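Local coordinates for protein 33 kDa chaperonin (Thermotoga maritima, PDB 1VQ0) that probably acts as a redox-regulated molecular chaperone that keeps heat-unfolded and oxidatively damaged proteins from aggregating irreversibly, at residues A[26-31]-A[212-217]; A[49-54]-A[80-85]; A[104-109]-A[117-122]; A[139-144]-A[157-162]; A[183-188]-A[225-230]. All coordinates share one frame; numbering follows the deposited sequence.

Contact 1. Residues A[26-31]-A[212-217]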
# COMPACT_ATOMS: atom_id res chain seq x y z
N PHE A 26 7.57 16.87 17.60
CA PHE A 26 7.56 15.86 18.65
C PHE A 26 6.15 15.73 19.22
O PHE A 26 5.36 16.70 19.20
CB PHE A 26 8.54 16.19 19.79
CG PHE A 26 8.20 17.44 20.55
CD1 PHE A 26 7.22 17.42 21.54
CD2 PHE A 26 8.82 18.64 20.24
CE1 PHE A 26 6.86 18.58 22.18
CE2 PHE A 26 8.47 19.80 20.88
CZ PHE A 26 7.47 19.76 21.85
N SER A 27 5.94 14.57 19.85
CA SER A 27 4.69 14.03 20.37
C SER A 27 5.14 13.22 21.58
O SER A 27 6.10 12.46 21.46
CB SER A 27 4.16 12.98 19.35
OG SER A 27 2.79 12.97 19.38
N ILE A 28 4.45 13.34 22.71
CA ILE A 28 4.68 12.45 23.87
C ILE A 28 3.35 12.23 24.59
O ILE A 28 2.53 13.14 24.75
CB ILE A 28 5.77 13.02 24.84
CG1 ILE A 28 6.10 12.05 25.96
CG2 ILE A 28 5.29 14.35 25.47
CD1 ILE A 28 7.46 12.31 26.65
N VAL A 29 3.10 11.00 24.97
CA VAL A 29 1.73 10.60 25.37
C VAL A 29 1.81 9.72 26.61
O VAL A 29 2.73 8.91 26.75
CB VAL A 29 0.93 9.93 24.21
CG1 VAL A 29 1.40 8.49 23.90
CG2 VAL A 29 -0.57 9.95 24.49
N ARG A 30 0.92 9.98 27.54
CA ARG A 30 0.67 9.09 28.66
C ARG A 30 -0.79 8.66 28.56
O ARG A 30 -1.71 9.50 28.67
CB ARG A 30 0.87 9.82 29.98
CG ARG A 30 2.32 10.15 30.31
CD ARG A 30 3.00 9.14 31.18
NE ARG A 30 3.07 9.59 32.57
CZ ARG A 30 3.11 8.81 33.65
NH1 ARG A 30 3.05 7.49 33.56
NH2 ARG A 30 3.15 9.40 34.85
N MET A 31 -1.00 7.38 28.41
CA MET A 31 -2.33 6.91 28.13
C MET A 31 -2.68 5.52 28.70
O MET A 31 -3.38 4.75 28.03
CB MET A 31 -2.57 6.99 26.62
CG MET A 31 -1.56 6.21 25.71
SD MET A 31 -1.89 6.46 23.97
CE MET A 31 -3.07 5.22 23.77
N LYS A 212 10.54 2.17 32.47
CA LYS A 212 11.41 2.76 33.45
C LYS A 212 11.37 4.33 33.44
O LYS A 212 11.12 4.95 34.48
CB LYS A 212 12.83 2.21 33.27
CG LYS A 212 13.75 2.66 34.35
CD LYS A 212 15.18 2.18 34.10
CE LYS A 212 16.18 2.82 35.08
NZ LYS A 212 17.43 3.20 34.34
N LEU A 213 11.57 4.95 32.27
CA LEU A 213 11.67 6.42 32.14
C LEU A 213 10.40 7.16 32.66
O LEU A 213 10.47 8.20 33.33
CB LEU A 213 11.95 6.78 30.65
CG LEU A 213 12.03 8.26 30.22
CD1 LEU A 213 13.14 8.96 31.00
CD2 LEU A 213 12.23 8.42 28.74
N PHE A 214 9.24 6.62 32.33
CA PHE A 214 7.98 7.28 32.68
C PHE A 214 7.65 7.18 34.18
O PHE A 214 6.84 7.97 34.69
CB PHE A 214 6.83 6.76 31.81
CG PHE A 214 6.74 7.42 30.48
CD1 PHE A 214 7.87 7.96 29.85
CD2 PHE A 214 5.50 7.53 29.83
CE1 PHE A 214 7.77 8.60 28.59
CE2 PHE A 214 5.40 8.15 28.55
CZ PHE A 214 6.54 8.69 27.93
N GLN A 215 8.28 6.23 34.90
CA GLN A 215 8.26 6.22 36.39
C GLN A 215 9.19 7.26 37.04
O GLN A 215 9.11 7.52 38.23
CB GLN A 215 8.60 4.81 36.91
CG GLN A 215 7.47 3.83 36.64
CD GLN A 215 7.74 2.42 37.13
OE1 GLN A 215 7.43 2.11 38.27
NE2 GLN A 215 8.31 1.55 36.26
N GLU A 216 10.08 7.85 36.25
CA GLU A 216 11.16 8.72 36.76
C GLU A 216 11.09 10.14 36.26
O GLU A 216 11.72 11.00 36.85
CB GLU A 216 12.53 8.20 36.29
CG GLU A 216 13.03 6.94 36.98
CD GLU A 216 14.22 6.33 36.26
OE1 GLU A 216 14.71 6.96 35.26
OE2 GLU A 216 14.65 5.22 36.70
N ALA A 217 10.41 10.38 35.13
CA ALA A 217 10.43 11.71 34.51
C ALA A 217 9.07 12.16 33.99
O ALA A 217 8.35 11.37 33.37
CB ALA A 217 11.45 11.75 33.40

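Contact 2. Residues A[49-54]-A[80-85]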
# COMPACT_ATOMS: atom_id res chain seq x y z
N THR A 49 -2.41 -7.29 25.59
CA THR A 49 -2.43 -5.91 26.15
C THR A 49 -1.19 -5.13 25.69
O THR A 49 -1.27 -3.99 25.25
CB THR A 49 -2.49 -5.96 27.69
OG1 THR A 49 -3.70 -6.62 28.13
CG2 THR A 49 -2.59 -4.55 28.28
N VAL A 50 -0.01 -5.76 25.76
CA VAL A 50 1.21 -5.04 25.45
C VAL A 50 1.30 -4.80 23.93
O VAL A 50 1.69 -3.74 23.48
CB VAL A 50 2.44 -5.82 26.03
CG1 VAL A 50 3.78 -5.23 25.51
CG2 VAL A 50 2.42 -5.78 27.54
N VAL A 51 0.93 -5.81 23.14
CA VAL A 51 1.02 -5.72 21.68
C VAL A 51 0.06 -4.64 21.13
O VAL A 51 0.47 -3.73 20.42
CB VAL A 51 0.70 -7.08 21.00
CG1 VAL A 51 0.80 -6.95 19.47
CG2 VAL A 51 1.67 -8.15 21.44
N LEU A 52 -1.21 -4.78 21.47
CA LEU A 52 -2.20 -3.76 21.13
C LEU A 52 -1.90 -2.38 21.72
O LEU A 52 -2.08 -1.39 21.06
CB LEU A 52 -3.60 -4.22 21.47
CG LEU A 52 -4.77 -3.31 21.01
CD1 LEU A 52 -4.67 -2.92 19.53
CD2 LEU A 52 -6.14 -3.92 21.27
N GLY A 53 -1.45 -2.34 22.98
CA GLY A 53 -1.13 -1.09 23.64
C GLY A 53 -0.05 -0.32 22.89
O GLY A 53 -0.15 0.87 22.67
N ARG A 54 0.98 -1.01 22.47
CA ARG A 54 2.04 -0.36 21.77
C ARG A 54 1.55 0.23 20.45
O ARG A 54 1.97 1.35 20.07
CB ARG A 54 3.15 -1.32 21.44
CG ARG A 54 4.08 -1.70 22.63
CD ARG A 54 5.40 -2.34 22.12
NE ARG A 54 6.11 -3.02 23.18
CZ ARG A 54 7.21 -3.75 23.00
NH1 ARG A 54 7.72 -3.90 21.80
NH2 ARG A 54 7.79 -4.35 24.03
N GLY A 80 2.98 -14.94 13.49
CA GLY A 80 2.94 -15.30 14.87
C GLY A 80 1.52 -15.54 15.35
O GLY A 80 0.59 -15.28 14.62
N PRO A 81 1.38 -16.02 16.59
CA PRO A 81 0.10 -16.50 17.11
C PRO A 81 -0.93 -15.42 17.41
O PRO A 81 -2.11 -15.74 17.54
CB PRO A 81 0.51 -17.32 18.36
CG PRO A 81 1.78 -16.69 18.86
CD PRO A 81 2.48 -16.25 17.56
N ILE A 82 -0.50 -14.14 17.52
CA ILE A 82 -1.46 -13.03 17.54
C ILE A 82 -2.13 -12.67 16.18
O ILE A 82 -3.25 -12.17 16.19
CB ILE A 82 -0.92 -11.75 18.23
CG1 ILE A 82 -2.08 -11.02 18.96
CG2 ILE A 82 -0.18 -10.85 17.24
CD1 ILE A 82 -1.65 -9.87 19.96
N ARG A 83 -1.42 -12.92 15.08
CA ARG A 83 -1.89 -12.89 13.69
C ARG A 83 -2.04 -11.51 13.09
O ARG A 83 -1.54 -11.23 11.99
CB ARG A 83 -3.18 -13.70 13.51
CG ARG A 83 -3.11 -15.13 14.00
CD ARG A 83 -4.14 -16.14 13.38
NE ARG A 83 -5.54 -15.70 13.30
CZ ARG A 83 -6.44 -15.71 14.30
NH1 ARG A 83 -6.12 -16.11 15.55
NH2 ARG A 83 -7.68 -15.28 14.06
N ARG A 84 -2.75 -10.65 13.81
CA ARG A 84 -3.06 -9.31 13.34
C ARG A 84 -3.26 -8.32 14.49
O ARG A 84 -3.86 -8.66 15.50
CB ARG A 84 -4.34 -9.29 12.48
CG ARG A 84 -4.27 -8.18 11.42
CD ARG A 84 -5.27 -8.33 10.38
NE ARG A 84 -5.15 -7.37 9.27
CZ ARG A 84 -5.90 -7.46 8.16
NH1 ARG A 84 -6.80 -8.42 8.02
NH2 ARG A 84 -5.79 -6.61 7.18
N VAL A 85 -2.71 -7.12 14.29
CA VAL A 85 -2.80 -6.01 15.21
C VAL A 85 -3.18 -4.75 14.45
O VAL A 85 -2.45 -4.33 13.54
CB VAL A 85 -1.45 -5.75 15.91
CG1 VAL A 85 -1.61 -4.76 17.00
CG2 VAL A 85 -0.89 -7.01 16.46

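Contact 3. Residues A[104-109]-A[117-122]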
# COMPACT_ATOMS: atom_id res chain seq x y z
N VAL A 104 -3.85 -14.60 23.28
CA VAL A 104 -2.52 -15.10 22.98
C VAL A 104 -1.60 -15.05 24.22
O VAL A 104 -1.59 -14.06 24.97
CB VAL A 104 -1.87 -14.28 21.82
CG1 VAL A 104 -1.59 -12.86 22.24
CG2 VAL A 104 -0.58 -14.97 21.35
N GLU A 105 -0.84 -16.13 24.41
CA GLU A 105 0.19 -16.24 25.44
C GLU A 105 1.45 -16.83 24.82
O GLU A 105 1.38 -17.66 23.93
CB GLU A 105 -0.23 -17.19 26.53
CG GLU A 105 -1.44 -16.79 27.36
CD GLU A 105 -1.82 -17.88 28.40
OE1 GLU A 105 -1.19 -18.98 28.46
OE2 GLU A 105 -2.76 -17.63 29.17
N LEU A 106 2.59 -16.46 25.35
CA LEU A 106 3.89 -16.99 24.93
C LEU A 106 4.82 -16.89 26.15
O LEU A 106 4.54 -16.09 27.06
CB LEU A 106 4.47 -16.06 23.84
CG LEU A 106 4.04 -16.25 22.38
CD1 LEU A 106 4.79 -15.28 21.49
CD2 LEU A 106 4.35 -17.67 22.00
N PRO A 107 5.92 -17.65 26.19
CA PRO A 107 6.94 -17.42 27.19
C PRO A 107 7.49 -15.99 27.07
O PRO A 107 7.40 -15.36 26.00
CB PRO A 107 8.04 -18.42 26.79
CG PRO A 107 7.25 -19.57 26.06
CD PRO A 107 6.27 -18.76 25.28
N LEU A 108 8.01 -15.48 28.15
CA LEU A 108 8.76 -14.23 28.07
C LEU A 108 9.96 -14.42 27.14
O LEU A 108 10.48 -15.53 27.01
CB LEU A 108 9.24 -13.79 29.44
CG LEU A 108 8.18 -13.53 30.48
CD1 LEU A 108 8.84 -13.40 31.86
CD2 LEU A 108 7.37 -12.31 30.09
N ASN A 109 10.43 -13.34 26.52
CA ASN A 109 11.70 -13.40 25.78
C ASN A 109 12.87 -13.57 26.76
O ASN A 109 12.65 -13.57 27.97
CB ASN A 109 11.86 -12.19 24.83
CG ASN A 109 12.14 -10.86 25.56
OD1 ASN A 109 12.66 -10.80 26.71
ND2 ASN A 109 11.83 -9.77 24.85
N ALA A 117 7.53 -9.34 19.49
CA ALA A 117 8.07 -9.76 18.20
C ALA A 117 7.61 -11.20 17.88
O ALA A 117 7.18 -11.52 16.78
CB ALA A 117 9.61 -9.63 18.18
N GLY A 118 7.71 -12.07 18.87
CA GLY A 118 7.26 -13.46 18.73
C GLY A 118 5.75 -13.52 18.50
O GLY A 118 5.25 -14.30 17.71
N ALA A 119 5.00 -12.67 19.20
CA ALA A 119 3.54 -12.71 19.01
C ALA A 119 3.19 -12.38 17.56
O ALA A 119 2.28 -12.95 16.99
CB ALA A 119 2.86 -11.75 19.93
N ILE A 120 3.89 -11.40 16.97
CA ILE A 120 3.59 -10.95 15.60
C ILE A 120 4.20 -11.86 14.53
O ILE A 120 3.59 -12.14 13.49
CB ILE A 120 4.06 -9.49 15.44
CG1 ILE A 120 3.16 -8.57 16.29
CG2 ILE A 120 4.12 -9.08 13.92
CD1 ILE A 120 3.71 -7.17 16.43
N GLY A 121 5.42 -12.29 14.78
CA GLY A 121 6.12 -13.12 13.80
C GLY A 121 6.54 -12.34 12.56
O GLY A 121 6.68 -11.10 12.60
N GLN A 122 6.70 -13.07 11.49
CA GLN A 122 7.13 -12.59 10.19
C GLN A 122 5.94 -11.98 9.51
O GLN A 122 4.90 -12.61 9.42
CB GLN A 122 7.58 -13.75 9.28
CG GLN A 122 8.81 -14.50 9.71
CD GLN A 122 9.86 -13.59 10.18
OE1 GLN A 122 10.45 -12.86 9.38
NE2 GLN A 122 10.06 -13.55 11.50

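Contact 4. Residues A[139-144]-A[157-162]. With EDO (1,2-ethanediol), chain F.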
# COMPACT_ATOMS: atom_id res chain seq x y z
N SER A 139 -0.12 2.26 2.46
CA SER A 139 1.28 2.03 2.25
C SER A 139 1.69 0.86 3.10
O SER A 139 1.36 0.81 4.25
CB SER A 139 2.04 3.35 2.51
OG SER A 139 3.45 3.14 2.52
N GLN A 140 2.37 -0.12 2.49
CA GLN A 140 2.83 -1.36 3.11
C GLN A 140 4.34 -1.55 3.02
O GLN A 140 4.96 -1.38 2.00
CB GLN A 140 2.13 -2.57 2.51
CG GLN A 140 2.51 -3.89 3.18
CD GLN A 140 1.93 -5.12 2.51
OE1 GLN A 140 0.72 -5.20 2.37
NE2 GLN A 140 2.79 -6.07 2.04
N VAL A 141 4.94 -1.87 4.16
CA VAL A 141 6.37 -2.11 4.26
C VAL A 141 6.61 -3.42 5.03
O VAL A 141 5.80 -3.79 5.86
CB VAL A 141 7.11 -0.89 4.91
CG1 VAL A 141 6.96 0.37 4.09
CG2 VAL A 141 6.72 -0.69 6.37
N PRO A 142 7.74 -4.09 4.79
CA PRO A 142 8.07 -5.23 5.56
C PRO A 142 8.42 -4.83 6.98
O PRO A 142 8.84 -3.69 7.19
CB PRO A 142 9.25 -5.88 4.82
CG PRO A 142 9.78 -4.78 3.88
CD PRO A 142 8.77 -3.73 3.83
N LEU A 143 8.17 -5.72 7.94
CA LEU A 143 8.50 -5.42 9.34
C LEU A 143 10.01 -5.42 9.43
O LEU A 143 10.67 -6.11 8.71
CB LEU A 143 7.90 -6.44 10.30
CG LEU A 143 6.42 -6.41 10.50
CD1 LEU A 143 6.00 -7.74 11.30
CD2 LEU A 143 5.96 -5.13 11.26
N VAL A 144 10.52 -4.56 10.29
CA VAL A 144 11.90 -4.46 10.60
C VAL A 144 12.30 -5.36 11.79
O VAL A 144 13.37 -5.94 11.79
CB VAL A 144 12.22 -2.99 11.05
CG1 VAL A 144 13.56 -2.95 11.86
CG2 VAL A 144 12.31 -2.12 9.84
N ALA A 157 10.29 6.79 7.77
CA ALA A 157 11.50 7.05 6.99
C ALA A 157 11.33 6.69 5.48
O ALA A 157 11.66 7.48 4.59
CB ALA A 157 12.76 6.32 7.61
N VAL A 158 10.73 5.56 5.19
CA VAL A 158 10.70 5.08 3.82
C VAL A 158 9.47 5.56 3.06
O VAL A 158 9.66 6.03 1.97
CB VAL A 158 10.80 3.55 3.72
CG1 VAL A 158 10.48 3.09 2.28
CG2 VAL A 158 12.22 3.09 4.08
N SER A 159 8.23 5.41 3.57
CA SER A 159 7.08 5.85 2.81
C SER A 159 6.83 7.35 2.87
O SER A 159 6.34 7.94 1.92
CB SER A 159 5.78 5.17 3.21
OG SER A 159 6.01 3.81 3.54
N GLU A 160 7.08 7.98 3.99
CA GLU A 160 6.76 9.41 4.11
C GLU A 160 7.97 10.30 4.04
O GLU A 160 7.84 11.53 4.08
CB GLU A 160 6.02 9.66 5.42
CG GLU A 160 4.68 8.96 5.52
CD GLU A 160 3.69 9.67 6.42
OE1 GLU A 160 3.93 10.85 6.74
OE2 GLU A 160 2.67 9.03 6.78
N GLN A 161 9.14 9.68 3.97
CA GLN A 161 10.41 10.39 3.94
C GLN A 161 10.59 11.32 5.12
O GLN A 161 11.12 12.41 4.99
CB GLN A 161 10.59 11.10 2.61
CG GLN A 161 10.82 10.13 1.44
CD GLN A 161 10.92 10.88 0.10
OE1 GLN A 161 11.83 11.72 -0.06
NE2 GLN A 161 9.98 10.62 -0.84
N ILE A 162 10.17 10.84 6.28
CA ILE A 162 10.24 11.57 7.53
C ILE A 162 11.07 10.70 8.47
O ILE A 162 10.54 9.71 9.08
CB ILE A 162 8.82 11.83 8.12
CG1 ILE A 162 8.05 12.74 7.21
CG2 ILE A 162 8.95 12.43 9.49
CD1 ILE A 162 6.56 12.85 7.49
C1 EDO F . 0.66 10.57 9.30
O1 EDO F . 1.22 9.55 8.50
C2 EDO F . 1.08 12.01 8.99
O2 EDO F . 2.50 12.25 8.97

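Contact 5. Residues A[183-188]-A[225-230]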
# COMPACT_ATOMS: atom_id res chain seq x y z
N PHE A 183 6.95 8.26 23.06
CA PHE A 183 7.15 9.50 22.31
C PHE A 183 7.55 9.21 20.89
O PHE A 183 7.96 8.08 20.56
CB PHE A 183 8.20 10.39 22.98
CG PHE A 183 9.54 9.74 23.14
CD1 PHE A 183 10.42 9.66 22.07
CD2 PHE A 183 9.93 9.25 24.39
CE1 PHE A 183 11.68 9.06 22.24
CE2 PHE A 183 11.13 8.63 24.57
CZ PHE A 183 12.04 8.55 23.49
N ALA A 184 7.42 10.25 20.07
CA ALA A 184 7.83 10.28 18.66
C ALA A 184 8.58 11.57 18.39
O ALA A 184 8.13 12.66 18.76
CB ALA A 184 6.60 10.14 17.70
N VAL A 185 9.76 11.44 17.77
CA VAL A 185 10.52 12.60 17.26
C VAL A 185 10.78 12.36 15.75
O VAL A 185 11.24 11.28 15.37
CB VAL A 185 11.85 12.84 18.06
CG1 VAL A 185 12.58 14.10 17.61
CG2 VAL A 185 11.58 12.98 19.55
N GLN A 186 10.44 13.38 14.94
CA GLN A 186 10.43 13.31 13.47
C GLN A 186 11.01 14.53 12.82
O GLN A 186 10.73 15.68 13.20
CB GLN A 186 8.99 13.11 12.98
CG GLN A 186 8.34 11.84 13.56
CD GLN A 186 7.01 11.38 12.90
OE1 GLN A 186 5.97 12.01 13.06
NE2 GLN A 186 7.04 10.22 12.22
N ILE A 187 11.86 14.27 11.84
CA ILE A 187 12.50 15.34 11.10
C ILE A 187 11.68 15.65 9.87
O ILE A 187 11.65 14.88 8.92
CB ILE A 187 13.95 14.99 10.74
CG1 ILE A 187 14.76 14.87 12.04
CG2 ILE A 187 14.51 16.07 9.89
CD1 ILE A 187 16.21 14.30 11.90
N ILE A 188 10.96 16.76 9.93
CA ILE A 188 10.07 17.11 8.84
C ILE A 188 10.76 18.03 7.83
O ILE A 188 10.21 18.28 6.77
CB ILE A 188 8.73 17.71 9.34
CG1 ILE A 188 8.99 18.86 10.33
CG2 ILE A 188 7.85 16.57 9.93
CD1 ILE A 188 7.78 19.79 10.58
N ARG A 225 15.51 16.29 28.01
CA ARG A 225 16.54 15.27 27.79
C ARG A 225 16.78 14.94 26.31
O ARG A 225 17.94 14.87 25.90
CB ARG A 225 16.19 14.00 28.54
CG ARG A 225 16.12 14.18 30.05
CD ARG A 225 16.78 13.08 30.80
NE ARG A 225 15.88 12.45 31.75
CZ ARG A 225 16.01 11.20 32.16
NH1 ARG A 225 17.01 10.43 31.70
NH2 ARG A 225 15.15 10.69 33.04
N ILE A 226 15.71 14.71 25.53
CA ILE A 226 15.89 14.53 24.08
C ILE A 226 16.60 15.70 23.33
O ILE A 226 17.51 15.47 22.52
CB ILE A 226 14.55 14.22 23.40
CG1 ILE A 226 14.04 12.83 23.83
CG2 ILE A 226 14.72 14.24 21.88
CD1 ILE A 226 12.58 12.57 23.58
N PHE A 227 16.18 16.93 23.58
CA PHE A 227 16.58 18.05 22.74
C PHE A 227 17.77 18.79 23.26
O PHE A 227 18.24 19.72 22.60
CB PHE A 227 15.39 18.99 22.53
CG PHE A 227 14.37 18.41 21.65
CD1 PHE A 227 14.62 18.27 20.29
CD2 PHE A 227 13.20 17.87 22.18
CE1 PHE A 227 13.70 17.68 19.47
CE2 PHE A 227 12.26 17.30 21.37
CZ PHE A 227 12.50 17.19 20.01
N GLY A 228 18.24 18.40 24.45
CA GLY A 228 19.44 19.04 25.06
C GLY A 228 19.17 20.35 25.76
O GLY A 228 19.98 20.80 26.49
N GLU A 229 18.00 20.94 25.50
CA GLU A 229 17.47 22.12 26.16
C GLU A 229 15.96 21.89 26.39
O GLU A 229 15.38 20.97 25.82
CB GLU A 229 17.67 23.34 25.27
CG GLU A 229 16.82 23.33 24.01
CD GLU A 229 17.51 23.92 22.80
OE1 GLU A 229 18.36 23.21 22.19
OE2 GLU A 229 17.17 25.07 22.46
N LYS A 230 15.33 22.72 27.21
CA LYS A 230 13.88 22.69 27.38
C LYS A 230 13.16 23.04 26.07
O LYS A 230 13.64 23.81 25.25
CB LYS A 230 13.41 23.64 28.49
CG LYS A 230 13.50 23.04 29.90
CD LYS A 230 13.41 24.11 31.00
CE LYS A 230 13.89 23.60 32.39
NZ LYS A 230 14.38 24.76 33.19

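Contact 1. Residues A[26-31]-A[212-217]
Ile28, Val29 and Arg30 receive one aromatic ring, that of Phe214, where strand 24-30 of the large mixed sheet of Hsp33 meets the helical layer over one of its faces. The three strand residues take hold of different parts of the ring, and their orientations differ accordingly. Phe214 CG stands beside its backbone N and opposite its carbonyl carbon (chi1 -83°), which sends the ring in toward the strand. The backbone oxygen Val29 O lies in the ring plane, at the edge, 3.3 Å from Phe214 CE2, an approach that would set the polar oxygen against the weakly positive ring hydrogens. The Ile28 and Phe214 side chains pass with opposite headings, Ile28 CG1 coming obliquely to within 3.9 Å of Phe214 CZ. Nearer the root of the ring, on the same side of its plane as Ile28, the Arg30 chain is bent at chi2 and chi3, and aliphatic CD comes obliquely to Phe214 CD2 at 3.3 Å. Its guanidinium is turned 78° from the ring, too steeply for a stack. A leucine in place of Phe214 would probably leave a gap beside Ile28 and deprive Val29 O of its aromatic edge. Val222 of helix 219-227 touches both Ile28 and Ala217. The far end of Arg30 reaches the backbone of Phe214, whose O lies 3.7 Å above one face of the guanidinium plane, displaced toward its rim.

Contact 2. Residues A[49-54]-A[80-85]
Val51, on helix 46-62, is the residue on which this contact centres: Ile82 and Val85 of segment 80-85 both lean on it. The tight part is the pair of methyls Val51 CG1 and Val85 CG2, only 3.5 Å apart and closer than carbons usually sit. Val51 CG1 is anti to the backbone N (chi1 180°), a setting that points this branch at the valine of the strand. Ile82 comes from the other segment tip to tip, its CD1 3.8 Å from Val51 CB and close to both valine methyls as well. Packing slackens toward Leu52, whose CD1 is 4.4 Å from Val85 CG1. The solvent side is close by, for Ile82 itself sits in a type I turn from Gly80 to Arg83, closed by a weak bond from Arg83 N to Gly80 O at 3.1 Å, whose Pro81 and Arg83 are exposed. The turn joins strands 71-78 and 84-90 into a beta hairpin, and the helix lies against that hairpin. Arg84 makes a salt bridge with Asp75 of the partner strand, while Val99 of strand 94-99 adds to the apolar surround of Leu52 and Ile82. Between the two segments the chemistry is wholly aliphatic, so fit rather than directed bonding fixes their spacing, while Arg84 and Arg54 find their charged partners, Asp75 and Glu147, outside the contact.

Contact 3. Residues A[104-109]-A[117-122]
Leu106 CD1 is the atom that makes this contact, resting against the peptide link between Gly118 and Ala119. It lies 3.5 Å from Ala119 N and 3.6 Å from Gly118 C, while the methyl of Ala119 stands further off, with CB 4.3 Å from Leu106 CD1. The leucine side chain is held beside its backbone N (chi1 -84°) and then runs extended, which delivers this one methyl to the backbone of the helix. The glycine probably eases this approach: a CB on Gly118 would point toward the loop and stand a tight 3.4 Å from Leu106 CD1. The segment struck is the short helix 116-120, and the segment that strikes it is the irregular loop following strand 94-99. The loop thus folds back over the helix to which it leads, a local return that lays one leucine branch against helix backbone. At the far end the helix closes with a bond from Gly121 N to Ala117 O of 2.8 Å, after which Gly121 takes a positive phi (71°), a value that suits glycine. In the second shell, Leu47 of helix 46-62 touches both Leu106 and Ala119, and so lies against both partners. Ser45 OG is hydrogen-bonded to Val104 O and holds the loop two residues before Leu106. Further out, Gln122 OE1 is hydrogen-bonded to Lys134 NZ of the second subunit.

Contact 4. Residues A[139-144]-A[157-162]
Ser139 and Ser159 touch through hydroxyls, with no flat group between them; the one carboxylate in the two segments, that of Glu160, is turned instead to a bound 1,2-ethanediol probably left from crystallisation. Glu160 OE1 accepts a hydrogen bond from O2 of the diol at 3.0 Å, whereas the partner bond to Glu160 OE2 is so short that its modelled position is doubtful. The contact proper is Ser139 OG to Ser159 OG, a hydrogen bond of 2.8 Å in which either hydroxyl could be the donor. Ser139 OG lies opposite its own backbone N (chi1 171°), which carries it up to the helix. Ser159 OG also takes part in a weak hydrogen bond with Tyr155 O, one turn back, and Val141 CG1 packs 3.6 Å from the same oxygen, Ser159 OG. Strand 137-142 stands at the edge of the large sheet of its own chain, and helix 149-160 comes down onto it through this serine pair. On its outer side, Ser139 and Gln140 pair antiparallel with a strand of the second subunit, and the sheet continues across the dimer interface; Phe137 of that subunit packs on both Val141 and Val158.

Contact 5. Residues A[183-188]-A[225-230]
Phe183 offers one ring face to Ile226, whose CD1 methyl sits 3.9 Å from the ring centroid and only 11° off the ring normal, a CH-pi contact aimed at the middle of the ring. It is an instance of helix-on-sheet packing, helix 219-227 lying over strand 176-187 of the large mixed sheet of Hsp33. Phe183 carries its CG between backbone N and carbonyl carbon (chi1 59°), the crowded position; this directs the ring toward the helix, and chi2 (79°) turns its face to the isoleucine. Two residues further along the strand, Val185 divides its two branches between neighbouring helix residues. Its CG2 passes Ile226 CG2 at 4.1 Å, the two chains running by with opposite headings, and its CG1 approaches Phe227 CZ obliquely. An alanine at Phe183 is likely to leave the CD1 methyl of Ile226 without the ring it rests on and open a gap between strand and helix. Ile204 of helix 194-205 touches Phe183, Val185 and Ile226 alike, and Ile28 of strand 24-30 touches the Phe183 side chain. Helix 219-227 ends here, Gly228 leaving it with a positive phi. Ahead of that exit the Phe227 ring folds back on the residue before it, and Ile226 CG2 lies 3.9 Å above the ring plane, over its centre.

In the fold
From the N terminus, contact 1 opens at 26-31 and closes only at 212-217, and contacts 2, 3 and 4 lie nested within its loop. These three follow in series: contact 2 joins helix 46-62 to the hairpin at 80-85, contact 3 folds the loop at 104-109 onto helix 116-120, and contact 4 sets helix 149-160 against strand 137-142. Contact 5 opens at 183-188 before contact 1 has closed and ends at 225-230, so these two cross; they touch along neighbouring strands 24-30 and 176-187. Contacts 2 and 3 meet by backbone bonds, Gly80 with Ile120 and Ile82 with Ala119, while Ile162 packs contact 4 against contact 5.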